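Side-chain contacts in thiamine-binding periplasmic protein (Escherichia coli, PDB 2QRY), which binds thiamine and its mono- and diphosphate in the periplasm and serves the ThiBPQ ABC transporter in thiamine import: residues A[71-74]-A[75-79]; A[317-320]-A[321-325]. One frame throughout, in Å; residues are numbered along the deposited sequence.

Each interaction is a local contact within its own continuous piece of chain. Interaction 1 comes first, at the end of helix 63-73 and in the loop before strand 81-86. Interaction 2 follows much later, within helix 310-328, the last helix of the chain. Their centres are 26 Å apart, and their nearest atoms, about 5 Å apart, do not touch. One sheet relates them: strand 81-86 and strand 305-306, which precedes helix 310-328, both pair with strand 243-252. Interaction 1 is a surface turn away from the thiamine site. Interaction 2 is partly buried, and its Arg317 side chain lies about 11 Å from the bound thiamin phosphate. Both belong to the scaffold around the site.

Interaction 1. Residues A[71-74]-A[75-79]; sequences RMEG and KNSKA
The carboxylate of Glu73 is met by Ser77 at its oxygen end, not over a face. Ser77 OG gives its proton to Glu73 OE1 at 2.8 Å, nearly along the C-O axis of that oxygen. Nearer the backbone, Glu73 CB packs on Ser77 CB at 3.5 Å. Glu73 CG stands anti to its own carbonyl carbon (chi1 -58°), and the extended chain beyond it carries OE1 to the serine. OE1 also bonds Tyr28 OH of strand 24-29, so two hydroxyls grip it. The other oxygen, OE2, has a long, weak ion pair with Arg69. Lys78 NZ stays 6.7 Å from Glu73 OE2, so the two charges form no bridge.

The flat carbonyl of Gly74 is approached from above its plane: Ser77 N bonds Gly74 O at 3.1 Å. One residue earlier, Asn76 N bonds Glu73 O at 3.0 Å. Gly74 is the first residue to leave helical backbone angles; its phi is positive (59°), and the chain turns there.

Ser77 OG works in both directions, since it also accepts from Ala79 N at 3.1 Å. This hydroxyl, accepting from the backbone N two residues on, defines an ST turn. Here the turn follows helix 63-73 and leads into strand 81-86, in a beta-alpha-beta unit of this solute-binding protein.

Interaction 2. Residues A[317-320]-A[321-325]; sequences RQAW and ISEWQ
The carboxylate of Glu323 lies against the ring edge of Trp320 and the carbonyl of Ala319. Glu323 OE2 lies at the edge of the Trp320 ring, near its plane and 3.9 Å from CD1. The ring and carboxylate planes are 71° apart. OE2 is also 3.0 Å from Ala319 O, but both are acceptors and no hydrogen bond forms; the closeness is probably unfavourable. Glu323 CG, anti to its carbonyl carbon (chi1 -66°), lies 3.1 Å from Ala319 O. With Glu323 replaced by an alanine, the CD1 edge of Trp320 would probably lose its acidic neighbour, and Ala319 O the CG packed beside it.

Carbon-to-carbonyl contacts come from Ile321, whose CG1 lies 3.2 Å from Arg317 O.

Backbone bonds hold the turn. Ile321 N, Ser322 N, Glu323 N and Trp324 N each bond the carbonyl four residues back, as in an alpha helix; the first, to Arg317 O, is 2.9 Å.

Helix 310-328 packs on helix 165-178: Trp320 touches Leu172 and Gln175, while Ile321 and Trp324 touch Leu171. Trp324 NE1 bonds Tyr158 OH of strand 156-159, and its ring meets Trp186 of helix 182-190 edge-to-face.

Interaction 1. Residues A[71-74]-A[75-79]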
loop_
_atom_site.group_PDB
_atom_site.type_symbol
_atom_site.label_atom_id
_atom_site.label_comp_id
_atom_site.label_asym_id
_atom_site.label_seq_id
_atom_site.Cartn_x
_atom_site.Cartn_y
_atom_site.Cartn_z
ATOM N N ARG A 71 0.883 11.315 14.581
ATOM C CA ARG A 71 1.524 11.255 15.886
ATOM C C ARG A 71 2.023 12.630 16.326
ATOM O O ARG A 71 2.239 12.867 17.516
ATOM C CB ARG A 71 2.701 10.293 15.850
ATOM C CG ARG A 71 2.325 8.883 15.493
ATOM C CD ARG A 71 3.559 8.023 15.450
ATOM N NE ARG A 71 4.261 8.066 16.724
ATOM C CZ ARG A 71 5.445 7.504 16.940
ATOM N NH1 ARG A 71 6.061 6.854 15.955
ATOM N NH2 ARG A 71 6.010 7.588 18.139
HETATM N N MSE A 72 2.217 13.529 15.365
HETATM C CA MSE A 72 2.686 14.863 15.688
HETATM C C MSE A 72 1.546 15.866 15.793
HETATM O O MSE A 72 1.720 16.935 16.361
HETATM C CB MSE A 72 3.719 15.324 14.661
HETATM C CG MSE A 72 5.067 14.643 14.836
HETATM SE SE MSE A 72 6.378 15.204 13.516
HETATM C CE MSE A 72 7.646 13.749 13.757
ATOM N N GLU A 73 0.382 15.517 15.249
ATOM C CA GLU A 73 -0.781 16.397 15.326
ATOM C C GLU A 73 -1.461 16.134 16.667
ATOM O O GLU A 73 -2.050 17.031 17.274
ATOM C CB GLU A 73 -1.781 16.111 14.197
ATOM C CG GLU A 73 -1.230 16.247 12.783
ATOM C CD GLU A 73 -2.323 16.437 11.732
ATOM O OE1 GLU A 73 -3.328 15.702 11.762
ATOM O OE2 GLU A 73 -2.175 17.320 10.866
ATOM N N GLY A 74 -1.368 14.891 17.127
ATOM C CA GLY A 74 -1.983 14.531 18.392
ATOM C C GLY A 74 -3.477 14.796 18.372
ATOM O O GLY A 74 -4.133 14.587 17.352
ATOM N N LYS A 75 -4.028 15.257 19.489
ATOM C CA LYS A 75 -5.454 15.520 19.516
ATOM C C LYS A 75 -5.815 16.828 18.828
ATOM O O LYS A 75 -6.986 17.174 18.718
ATOM C CB LYS A 75 -5.993 15.462 20.949
ATOM C CG LYS A 75 -5.019 15.832 22.043
ATOM C CD LYS A 75 -5.555 15.364 23.397
ATOM C CE LYS A 75 -5.689 13.838 23.435
ATOM N NZ LYS A 75 -6.364 13.316 24.660
ATOM N N ASN A 76 -4.800 17.542 18.348
ATOM C CA ASN A 76 -5.010 18.789 17.612
ATOM C C ASN A 76 -5.317 18.426 16.163
ATOM O O ASN A 76 -5.675 19.285 15.358
ATOM C CB ASN A 76 -3.757 19.672 17.640
ATOM C CG ASN A 76 -3.592 20.426 18.950
ATOM O OD1 ASN A 76 -2.521 20.963 19.236
ATOM N ND2 ASN A 76 -4.653 20.479 19.745
ATOM N N SER A 77 -5.159 17.148 15.836
ATOM C CA SER A 77 -5.416 16.673 14.482
ATOM C C SER A 77 -6.848 16.976 14.053
ATOM O O SER A 77 -7.771 16.936 14.866
ATOM C CB SER A 77 -5.174 15.168 14.393
ATOM O OG SER A 77 -5.564 14.674 13.124
ATOM N N LYS A 78 -7.038 17.276 12.776
ATOM C CA LYS A 78 -8.378 17.562 12.306
ATOM C C LYS A 78 -8.993 16.348 11.624
ATOM O O LYS A 78 -10.121 16.403 11.131
ATOM C CB LYS A 78 -8.376 18.785 11.378
ATOM C CG LYS A 78 -7.413 18.742 10.204
ATOM C CD LYS A 78 -7.290 20.133 9.574
ATOM C CE LYS A 78 -6.510 20.121 8.258
ATOM N NZ LYS A 78 -7.297 19.559 7.114
ATOM N N ALA A 79 -8.258 15.241 11.634
ATOM C CA ALA A 79 -8.731 14.010 11.017
ATOM C C ALA A 79 -9.685 13.214 11.907
ATOM O O ALA A 79 -9.517 13.147 13.123
ATOM C CB ALA A 79 -7.552 13.136 10.629
#

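Interaction 2. Residues A[317-320]-A[321-325]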
loop_
_atom_site.group_PDB
_atom_site.type_symbol
_atom_site.label_atom_id
_atom_site.label_comp_id
_atom_site.label_asym_id
_atom_site.label_seq_id
_atom_site.Cartn_x
_atom_site.Cartn_y
_atom_site.Cartn_z
ATOM N N ARG A 317 11.789 -2.094 12.780
ATOM C CA ARG A 317 11.832 -1.259 11.588
ATOM C C ARG A 317 12.820 -0.100 11.634
ATOM O O ARG A 317 13.384 0.269 10.600
ATOM C CB ARG A 317 10.435 -0.742 11.215
ATOM C CG ARG A 317 9.860 0.354 12.095
ATOM C CD ARG A 317 8.695 1.040 11.376
ATOM N NE ARG A 317 8.026 2.009 12.236
ATOM C CZ ARG A 317 7.149 2.919 11.822
ATOM N NH1 ARG A 317 6.817 3.004 10.540
ATOM N NH2 ARG A 317 6.604 3.754 12.700
ATOM N N GLN A 318 13.048 0.466 12.816
ATOM C CA GLN A 318 13.979 1.585 12.930
ATOM C C GLN A 318 15.409 1.146 12.649
ATOM O O GLN A 318 16.150 1.841 11.956
ATOM C CB GLN A 318 13.889 2.231 14.312
ATOM C CG GLN A 318 12.477 2.701 14.679
ATOM C CD GLN A 318 11.904 3.739 13.715
ATOM O OE1 GLN A 318 10.716 4.061 13.775
ATOM N NE2 GLN A 318 12.746 4.272 12.832
ATOM N N ALA A 319 15.799 -0.011 13.170
ATOM C CA ALA A 319 17.150 -0.499 12.930
ATOM C C ALA A 319 17.324 -0.945 11.471
ATOM O O ALA A 319 18.384 -0.730 10.879
ATOM C CB ALA A 319 17.474 -1.648 13.877
ATOM N N TRP A 320 16.291 -1.557 10.891
ATOM C CA TRP A 320 16.379 -2.015 9.506
ATOM C C TRP A 320 16.432 -0.848 8.539
ATOM O O TRP A 320 17.120 -0.909 7.521
ATOM C CB TRP A 320 15.205 -2.934 9.154
ATOM C CG TRP A 320 15.288 -4.259 9.837
ATOM C CD1 TRP A 320 16.415 -4.857 10.330
ATOM C CD2 TRP A 320 14.213 -5.176 10.073
ATOM N NE1 TRP A 320 16.110 -6.086 10.857
ATOM C CE2 TRP A 320 14.765 -6.310 10.712
ATOM C CE3 TRP A 320 12.839 -5.154 9.804
ATOM C CZ2 TRP A 320 13.990 -7.411 11.088
ATOM C CZ3 TRP A 320 12.068 -6.249 10.176
ATOM C CH2 TRP A 320 12.648 -7.362 10.812
ATOM N N ILE A 321 15.702 0.212 8.855
ATOM C CA ILE A 321 15.701 1.400 8.021
ATOM C C ILE A 321 17.057 2.107 8.133
ATOM O O ILE A 321 17.605 2.595 7.141
ATOM C CB ILE A 321 14.567 2.352 8.438
ATOM C CG1 ILE A 321 13.247 1.832 7.853
ATOM C CG2 ILE A 321 14.871 3.775 7.978
ATOM C CD1 ILE A 321 12.011 2.564 8.320
ATOM N N SER A 322 17.597 2.141 9.348
ATOM C CA SER A 322 18.883 2.776 9.598
ATOM C C SER A 322 19.973 2.090 8.779
ATOM O O SER A 322 20.836 2.743 8.201
ATOM C CB SER A 322 19.220 2.698 11.089
ATOM O OG SER A 322 20.456 3.327 11.357
ATOM N N GLU A 323 19.925 0.765 8.731
ATOM C CA GLU A 323 20.901 0.001 7.972
ATOM C C GLU A 323 20.702 0.264 6.487
ATOM O O GLU A 323 21.669 0.471 5.754
ATOM C CB GLU A 323 20.741 -1.484 8.282
ATOM C CG GLU A 323 21.097 -1.808 9.727
ATOM C CD GLU A 323 20.641 -3.186 10.164
ATOM O OE1 GLU A 323 21.006 -4.180 9.491
ATOM O OE2 GLU A 323 19.922 -3.276 11.189
ATOM N N TRP A 324 19.443 0.265 6.056
ATOM C CA TRP A 324 19.102 0.520 4.662
ATOM C C TRP A 324 19.675 1.841 4.148
ATOM O O TRP A 324 20.366 1.865 3.126
ATOM C CB TRP A 324 17.581 0.550 4.475
ATOM C CG TRP A 324 17.153 1.222 3.187
ATOM C CD1 TRP A 324 17.237 0.709 1.925
ATOM C CD2 TRP A 324 16.653 2.561 3.043
ATOM N NE1 TRP A 324 16.823 1.646 1.003
ATOM C CE2 TRP A 324 16.463 2.792 1.665
ATOM C CE3 TRP A 324 16.350 3.587 3.947
ATOM C CZ2 TRP A 324 15.985 4.010 1.167
ATOM C CZ3 TRP A 324 15.872 4.804 3.451
ATOM C CH2 TRP A 324 15.696 5.003 2.076
ATOM N N GLN A 325 19.385 2.935 4.854
ATOM C CA GLN A 325 19.846 4.243 4.410
ATOM C C GLN A 325 21.360 4.352 4.379
ATOM O O GLN A 325 21.920 5.012 3.502
ATOM C CB GLN A 325 19.230 5.360 5.265
ATOM C CG GLN A 325 19.868 5.611 6.614
ATOM C CD GLN A 325 21.123 6.463 6.525
ATOM O OE1 GLN A 325 21.191 7.415 5.740
ATOM N NE2 GLN A 325 22.118 6.136 7.344
#